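Local atomic coordinates of sefir domain protein (Bacillus cereus F65185, PDB entry 5Y8E), a protein that probably takes part in bacterial signalling through SEFIR-SEFIR domain interactions. Residues V4-W10 / V32-R38; Y69-A73 / T84-T88. The contacts are given in a common frame with arbitrary orientation. Residues are numbered along the deposited sequence.

Contact 1. Residues V4-W10 / V32-R38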
loop_
_atom_site.group_PDB
_atom_site.type_symbol
_atom_site.label_atom_id
_atom_site.label_comp_id
_atom_site.label_asym_id
_atom_site.label_seq_id
_atom_site.Cartn_x
_atom_site.Cartn_y
_atom_site.Cartn_z
ATOM N N VAL A 4 -4.172 -8.367 -4.140
ATOM C CA VAL A 4 -3.732 -7.068 -3.644
ATOM C C VAL A 4 -3.428 -7.095 -2.140
ATOM O O VAL A 4 -4.318 -7.376 -1.331
ATOM C CB VAL A 4 -4.821 -6.006 -3.932
ATOM C CG1 VAL A 4 -4.412 -4.654 -3.379
ATOM C CG2 VAL A 4 -5.106 -5.922 -5.433
ATOM N N PHE A 5 -2.180 -6.807 -1.761
ATOM C CA PHE A 5 -1.799 -6.704 -0.345
ATOM C C PHE A 5 -1.902 -5.247 0.102
ATOM O O PHE A 5 -1.522 -4.341 -0.642
ATOM C CB PHE A 5 -0.366 -7.232 -0.140
ATOM C CG PHE A 5 0.202 -6.965 1.236
ATOM C CD1 PHE A 5 -0.453 -7.413 2.381
ATOM C CD2 PHE A 5 1.398 -6.271 1.380
ATOM C CE1 PHE A 5 0.068 -7.167 3.644
ATOM C CE2 PHE A 5 1.930 -6.017 2.639
ATOM C CZ PHE A 5 1.259 -6.469 3.777
ATOM N N ILE A 6 -2.432 -5.018 1.301
ATOM C CA ILE A 6 -2.510 -3.668 1.840
ATOM C C ILE A 6 -1.525 -3.514 2.989
ATOM O O ILE A 6 -1.661 -4.153 4.038
ATOM C CB ILE A 6 -3.942 -3.306 2.295
ATOM C CG1 ILE A 6 -4.920 -3.458 1.129
ATOM C CG2 ILE A 6 -3.981 -1.891 2.887
ATOM C CD1 ILE A 6 -6.385 -3.102 1.477
ATOM N N SER A 7 -0.512 -2.683 2.763
ATOM C CA SER A 7 0.471 -2.362 3.785
ATOM C C SER A 7 0.036 -1.074 4.467
ATOM O O SER A 7 -0.167 -0.047 3.806
ATOM C CB SER A 7 1.854 -2.195 3.147
ATOM O OG SER A 7 2.842 -1.846 4.105
ATOM N N TYR A 8 -0.127 -1.123 5.786
ATOM C CA TYR A 8 -0.592 0.050 6.520
ATOM C C TYR A 8 -0.149 0.001 7.968
ATOM O O TYR A 8 0.298 -1.036 8.457
ATOM C CB TYR A 8 -2.124 0.199 6.428
ATOM C CG TYR A 8 -2.929 -0.837 7.198
ATOM C CD1 TYR A 8 -2.970 -2.161 6.780
ATOM C CD2 TYR A 8 -3.683 -0.478 8.312
ATOM C CE1 TYR A 8 -3.707 -3.106 7.460
ATOM C CE2 TYR A 8 -4.438 -1.421 9.003
ATOM C CZ TYR A 8 -4.437 -2.734 8.564
ATOM O OH TYR A 8 -5.163 -3.695 9.226
ATOM N N SER A 9 -0.249 1.131 8.650
ATOM C CA SER A 9 0.087 1.183 10.068
ATOM C C SER A 9 -1.206 1.266 10.870
ATOM O O SER A 9 -2.187 1.843 10.402
ATOM C CB SER A 9 0.954 2.408 10.357
ATOM O OG SER A 9 1.227 2.509 11.742
ATOM N N TRP A 10 -1.221 0.694 12.069
ATOM C CA TRP A 10 -2.410 0.769 12.916
ATOM C C TRP A 10 -2.430 2.095 13.684
ATOM O O TRP A 10 -2.362 2.120 14.915
ATOM C CB TRP A 10 -2.461 -0.416 13.886
ATOM C CG TRP A 10 -2.884 -1.727 13.249
ATOM C CD1 TRP A 10 -2.796 -2.072 11.928
ATOM C CD2 TRP A 10 -3.476 -2.854 13.918
ATOM N NE1 TRP A 10 -3.276 -3.354 11.739
ATOM C CE2 TRP A 10 -3.703 -3.850 12.945
ATOM C CE3 TRP A 10 -3.819 -3.120 15.248
ATOM C CZ2 TRP A 10 -4.270 -5.091 13.263
ATOM C CZ3 TRP A 10 -4.379 -4.354 15.563
ATOM C CH2 TRP A 10 -4.599 -5.322 14.573
ATOM N N VAL A 32 -11.204 -8.046 -6.990
ATOM C CA VAL A 32 -9.849 -8.471 -6.651
ATOM C C VAL A 32 -9.835 -9.264 -5.355
ATOM O O VAL A 32 -10.797 -9.233 -4.582
ATOM C CB VAL A 32 -8.870 -7.283 -6.530
ATOM C CG1 VAL A 32 -8.810 -6.486 -7.830
ATOM C CG2 VAL A 32 -9.243 -6.389 -5.356
ATOM N N GLU A 33 -8.741 -9.982 -5.126
ATOM C CA GLU A 33 -8.516 -10.664 -3.862
ATOM C C GLU A 33 -7.633 -9.779 -3.009
ATOM O O GLU A 33 -6.604 -9.296 -3.484
ATOM C CB GLU A 33 -7.819 -12.003 -4.103
ATOM C CG GLU A 33 -8.654 -12.992 -4.907
ATOM C CD GLU A 33 -9.851 -13.500 -4.134
ATOM O OE1 GLU A 33 -9.891 -13.324 -2.898
ATOM O OE2 GLU A 33 -10.759 -14.078 -4.758
ATOM N N VAL A 34 -8.032 -9.547 -1.761
ATOM C CA VAL A 34 -7.247 -8.684 -0.881
ATOM C C VAL A 34 -6.588 -9.497 0.222
ATOM O O VAL A 34 -7.235 -10.322 0.880
ATOM C CB VAL A 34 -8.086 -7.520 -0.282
ATOM C CG1 VAL A 34 -7.275 -6.743 0.751
ATOM C CG2 VAL A 34 -8.552 -6.585 -1.383
ATOM N N ILE A 35 -5.285 -9.280 0.381
ATOM C CA ILE A 35 -4.526 -9.841 1.490
ATOM C C ILE A 35 -4.456 -8.813 2.619
ATOM O O ILE A 35 -3.779 -7.786 2.497
ATOM C CB ILE A 35 -3.091 -10.226 1.052
ATOM C CG1 ILE A 35 -3.138 -11.178 -0.146
ATOM C CG2 ILE A 35 -2.337 -10.854 2.218
ATOM C CD1 ILE A 35 -1.773 -11.420 -0.825
ATOM N N LEU A 36 -5.152 -9.097 3.716
ATOM C CA LEU A 36 -5.257 -8.161 4.839
ATOM C C LEU A 36 -4.891 -8.858 6.145
ATOM O O LEU A 36 -5.399 -9.946 6.435
ATOM C CB LEU A 36 -6.686 -7.598 4.931
ATOM C CG LEU A 36 -6.923 -6.513 5.986
ATOM C CD1 LEU A 36 -6.103 -5.256 5.673
ATOM C CD2 LEU A 36 -8.412 -6.187 6.090
ATOM N N ASP A 37 -4.024 -8.225 6.936
ATOM C CA ASP A 37 -3.543 -8.820 8.187
ATOM C C ASP A 37 -4.654 -9.315 9.120
ATOM O O ASP A 37 -4.568 -10.406 9.686
ATOM C CB ASP A 37 -2.594 -7.855 8.922
ATOM C CG ASP A 37 -3.226 -6.492 9.221
ATOM O OD1 ASP A 37 -4.379 -6.220 8.811
ATOM O OD2 ASP A 37 -2.542 -5.667 9.868
ATOM N N ARG A 38 -5.714 -8.534 9.258
ATOM C CA ARG A 38 -6.751 -8.893 10.220
ATOM C C ARG A 38 -7.587 -10.097 9.810
ATOM O O ARG A 38 -8.073 -10.843 10.665
ATOM C CB ARG A 38 -7.603 -7.682 10.548
ATOM C CG ARG A 38 -6.759 -6.577 11.148
ATOM C CD ARG A 38 -7.544 -5.313 11.298
ATOM N NE ARG A 38 -8.624 -5.463 12.263
ATOM C CZ ARG A 38 -9.599 -4.577 12.403
ATOM N NH1 ARG A 38 -9.616 -3.506 11.625
ATOM N NH2 ARG A 38 -10.558 -4.763 13.303
HETATM O O HOH W 1 -2.260 -5.987 5.998
HETATM O O HOH W 2 -7.912 -2.733 9.297
#

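Contact 2. Residues Y69-A73 / T84-T88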
loop_
_atom_site.group_PDB
_atom_site.type_symbol
_atom_site.label_atom_id
_atom_site.label_comp_id
_atom_site.label_asym_id
_atom_site.label_seq_id
_atom_site.Cartn_x
_atom_site.Cartn_y
_atom_site.Cartn_z
ATOM N N TYR A 69 2.392 6.456 8.995
ATOM C CA TYR A 69 3.126 5.442 8.246
ATOM C C TYR A 69 4.427 6.038 7.735
ATOM O O TYR A 69 5.493 5.444 7.862
ATOM C CB TYR A 69 2.282 4.959 7.067
ATOM C CG TYR A 69 2.843 3.757 6.334
ATOM C CD1 TYR A 69 3.822 3.908 5.360
ATOM C CD2 TYR A 69 2.381 2.474 6.607
ATOM C CE1 TYR A 69 4.333 2.817 4.682
ATOM C CE2 TYR A 69 2.885 1.369 5.933
ATOM C CZ TYR A 69 3.860 1.553 4.973
ATOM O OH TYR A 69 4.366 0.469 4.295
ATOM N N CYS A 70 4.330 7.234 7.175
ATOM C CA CYS A 70 5.463 7.920 6.554
ATOM C C CYS A 70 6.547 8.264 7.570
ATOM O O CYS A 70 7.741 8.074 7.327
ATOM C CB CYS A 70 4.965 9.197 5.860
ATOM S SG CYS A 70 6.203 10.127 4.912
ATOM N N GLU A 71 6.125 8.792 8.716
ATOM C CA GLU A 71 7.082 9.204 9.736
ATOM C C GLU A 71 7.828 8.002 10.328
ATOM O O GLU A 71 9.023 8.085 10.613
ATOM C CB GLU A 71 6.398 10.048 10.821
ATOM C CG GLU A 71 5.792 11.337 10.267
ATOM C CD GLU A 71 5.564 12.404 11.322
ATOM O OE1 GLU A 71 5.204 12.054 12.468
ATOM O OE2 GLU A 71 5.745 13.600 10.999
ATOM N N LYS A 72 7.129 6.882 10.478
ATOM C CA LYS A 72 7.748 5.664 10.993
ATOM C C LYS A 72 8.634 5.013 9.932
ATOM O O LYS A 72 9.700 4.473 10.239
ATOM C CB LYS A 72 6.669 4.691 11.464
ATOM C CG LYS A 72 6.001 5.071 12.796
ATOM C CD LYS A 72 4.621 4.428 12.914
ATOM C CE LYS A 72 4.146 4.316 14.359
ATOM N NZ LYS A 72 4.684 3.095 15.025
ATOM N N ALA A 73 8.191 5.079 8.683
ATOM C CA ALA A 73 8.970 4.556 7.563
ATOM C C ALA A 73 10.270 5.337 7.438
ATOM O O ALA A 73 11.319 4.778 7.098
ATOM C CB ALA A 73 8.179 4.652 6.280
ATOM N N THR A 84 7.676 -5.133 13.093
ATOM C CA THR A 84 7.636 -4.053 12.135
ATOM C C THR A 84 6.569 -4.339 11.012
ATOM O O THR A 84 6.564 -5.388 10.436
ATOM C CB THR A 84 9.045 -3.872 11.575
ATOM O OG1 THR A 84 9.943 -3.511 12.630
ATOM C CG2 THR A 84 9.095 -2.844 10.495
ATOM N N MET A 85 5.687 -3.384 10.738
ATOM C CA MET A 85 4.667 -3.575 9.728
ATOM C C MET A 85 4.728 -2.511 8.594
ATOM O O MET A 85 3.868 -2.450 7.776
ATOM C CB MET A 85 3.268 -3.631 10.342
ATOM C CG MET A 85 2.712 -2.317 10.760
ATOM S SD MET A 85 1.284 -2.505 11.989
ATOM C CE MET A 85 0.262 -3.536 11.087
ATOM N N ILE A 86 5.781 -1.715 8.581
ATOM C CA ILE A 86 5.958 -0.631 7.671
ATOM C C ILE A 86 7.106 -0.983 6.679
ATOM O O ILE A 86 8.129 -1.402 7.073
ATOM C CB ILE A 86 6.278 0.672 8.485
ATOM C CG1 ILE A 86 5.013 1.026 9.301
ATOM C CG2 ILE A 86 6.683 1.745 7.647
ATOM C CD1 ILE A 86 5.132 2.126 10.153
ATOM N N ILE A 87 6.851 -0.788 5.411
ATOM C CA ILE A 87 7.807 -1.103 4.394
ATOM C C ILE A 87 9.161 -0.427 4.672
ATOM O O ILE A 87 9.231 0.726 4.927
ATOM C CB ILE A 87 7.268 -0.733 3.018
ATOM C CG1 ILE A 87 6.158 -1.676 2.614
ATOM C CG2 ILE A 87 8.297 -0.804 1.982
ATOM C CD1 ILE A 87 5.423 -1.232 1.435
ATOM N N THR A 88 10.219 -1.219 4.535
ATOM C CA THR A 88 11.593 -0.732 4.704
ATOM C C THR A 88 12.320 -0.475 3.372
ATOM O O THR A 88 11.977 -1.039 2.400
ATOM C CB THR A 88 12.461 -1.824 5.431
ATOM O OG1 THR A 88 12.456 -2.975 4.642
ATOM C CG2 THR A 88 11.888 -2.161 6.772
HETATM O O HOH W 3 10.941 1.892 6.693
#

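Contact 1. Residues V4-W10 / V32-R38
Start where the two backbones run closest, with F5 and I35 at 4.5 Å CA to CA. V4 N gives its hydrogen to E33 O (2.7 Å) and V4 O takes one from I35 N (2.7 Å); a weak hydrogen bond from I6 N to I35 O (3.3 Å) ends the parallel ladder. On the face carrying V4 and V34, the side chains lie alongside one another: V4 CG2 rests 4.2 Å from V32 CB, while the extended arm of I6 brings its CD1 to 3.8 Å from V34 CG1. L36 then swings its tip back, dropping CD1 into the hollow between I6 CB (4.5 Å) and Y8 CE1 (3.7 Å). M27 and V19 of helix 13-29 pack over this face, so strand 3-7, that helix and strand 33-35 form the beta-alpha-beta crossover that opens the SEFIR domain. On the other face F5 turns a ring edge to strand 33-35, CD1 3.9 Å from I35 CG2 and 3.3 Å from I35 O; helix 47-57 covers both side chains. Beyond I6 the chains spread, and water 1 plugs the gap by bonding I6 O (2.8 Å) and D37 N (3.0 Å). Further on, side chains span the opening. The D37 carboxylate enters it, taking hydrogen bonds from Y8 OH to OD1 (2.7 Å) and from W10 NE1 to OD2 (3.1 Å). R38 flanks these aromatics, its CG 3.6 Å from W10 CZ2 and its CD 3.5 Å from Y8 OH, and water 2 links R38 NH1 (3.0 Å) to Y8 OH (2.9 Å).

Contact 2. Residues Y69-A73 / T84-T88
I86 does most of the work here, its CA-to-CB bond directed toward the turn of helix 69-73. Its m chi1 with t chi2 sends the two arms different ways: CG2 lies over one face of the Y69 ring, 4.0 Å from the centroid in a CH-pi contact, and also 3.5 Å from A73 CB, while CD1 reaches to 3.3 Å from K72 CB. The K72 chain passes I86 CD1, its CD still 3.6 Å from that atom, before its end leads away. Y69 holds a t chi1 that carries its ring off the helix toward the loop. There its OH accepts a nearly straight hydrogen bond from I87 N (3.0 Å, 169°) and also pairs with S7 OG of strand 3-7. I87 brings CG1 within 3.3 Å of Y69 OH, and its side chain packs against M51, I55 and V63. Water 3 joins the two backbones, donating to A73 O (2.9 Å) and I87 O (2.7 Å). T88, with a p chi1, faces away and N-caps helix 89-93 through I91 N. Here a long connecting loop folds back onto helix 67-75, beside the C-terminal ends of the parallel strands in the TIR-like alpha/beta fold of a SEFIR domain.

Overall arrangement
The two contacts follow one another along the chain: contact 1 is complete by residue 38 and contact 2 opens at 69, after helix 47-57 and strand 60-65. Their centres lie about 15 Å apart, yet they touch directly. S7 OG and Y69 OH are 2.8 Å apart in a probable hydrogen bond, and M85 meets the loop after strand 3-7, its CE 3.5 Å from W10 CD1 and its CG 3.6 Å from Y8 O. Strand 60-65 lies beside strand 3-7 in the sheet and leads into helix 67-75, while helix 47-57 packs on F5, I35 and I87. S7, Y69 and M85 thus join the C-terminal end of strand 3-7, helix 67-75 and the 84-88 loop into one continuous region.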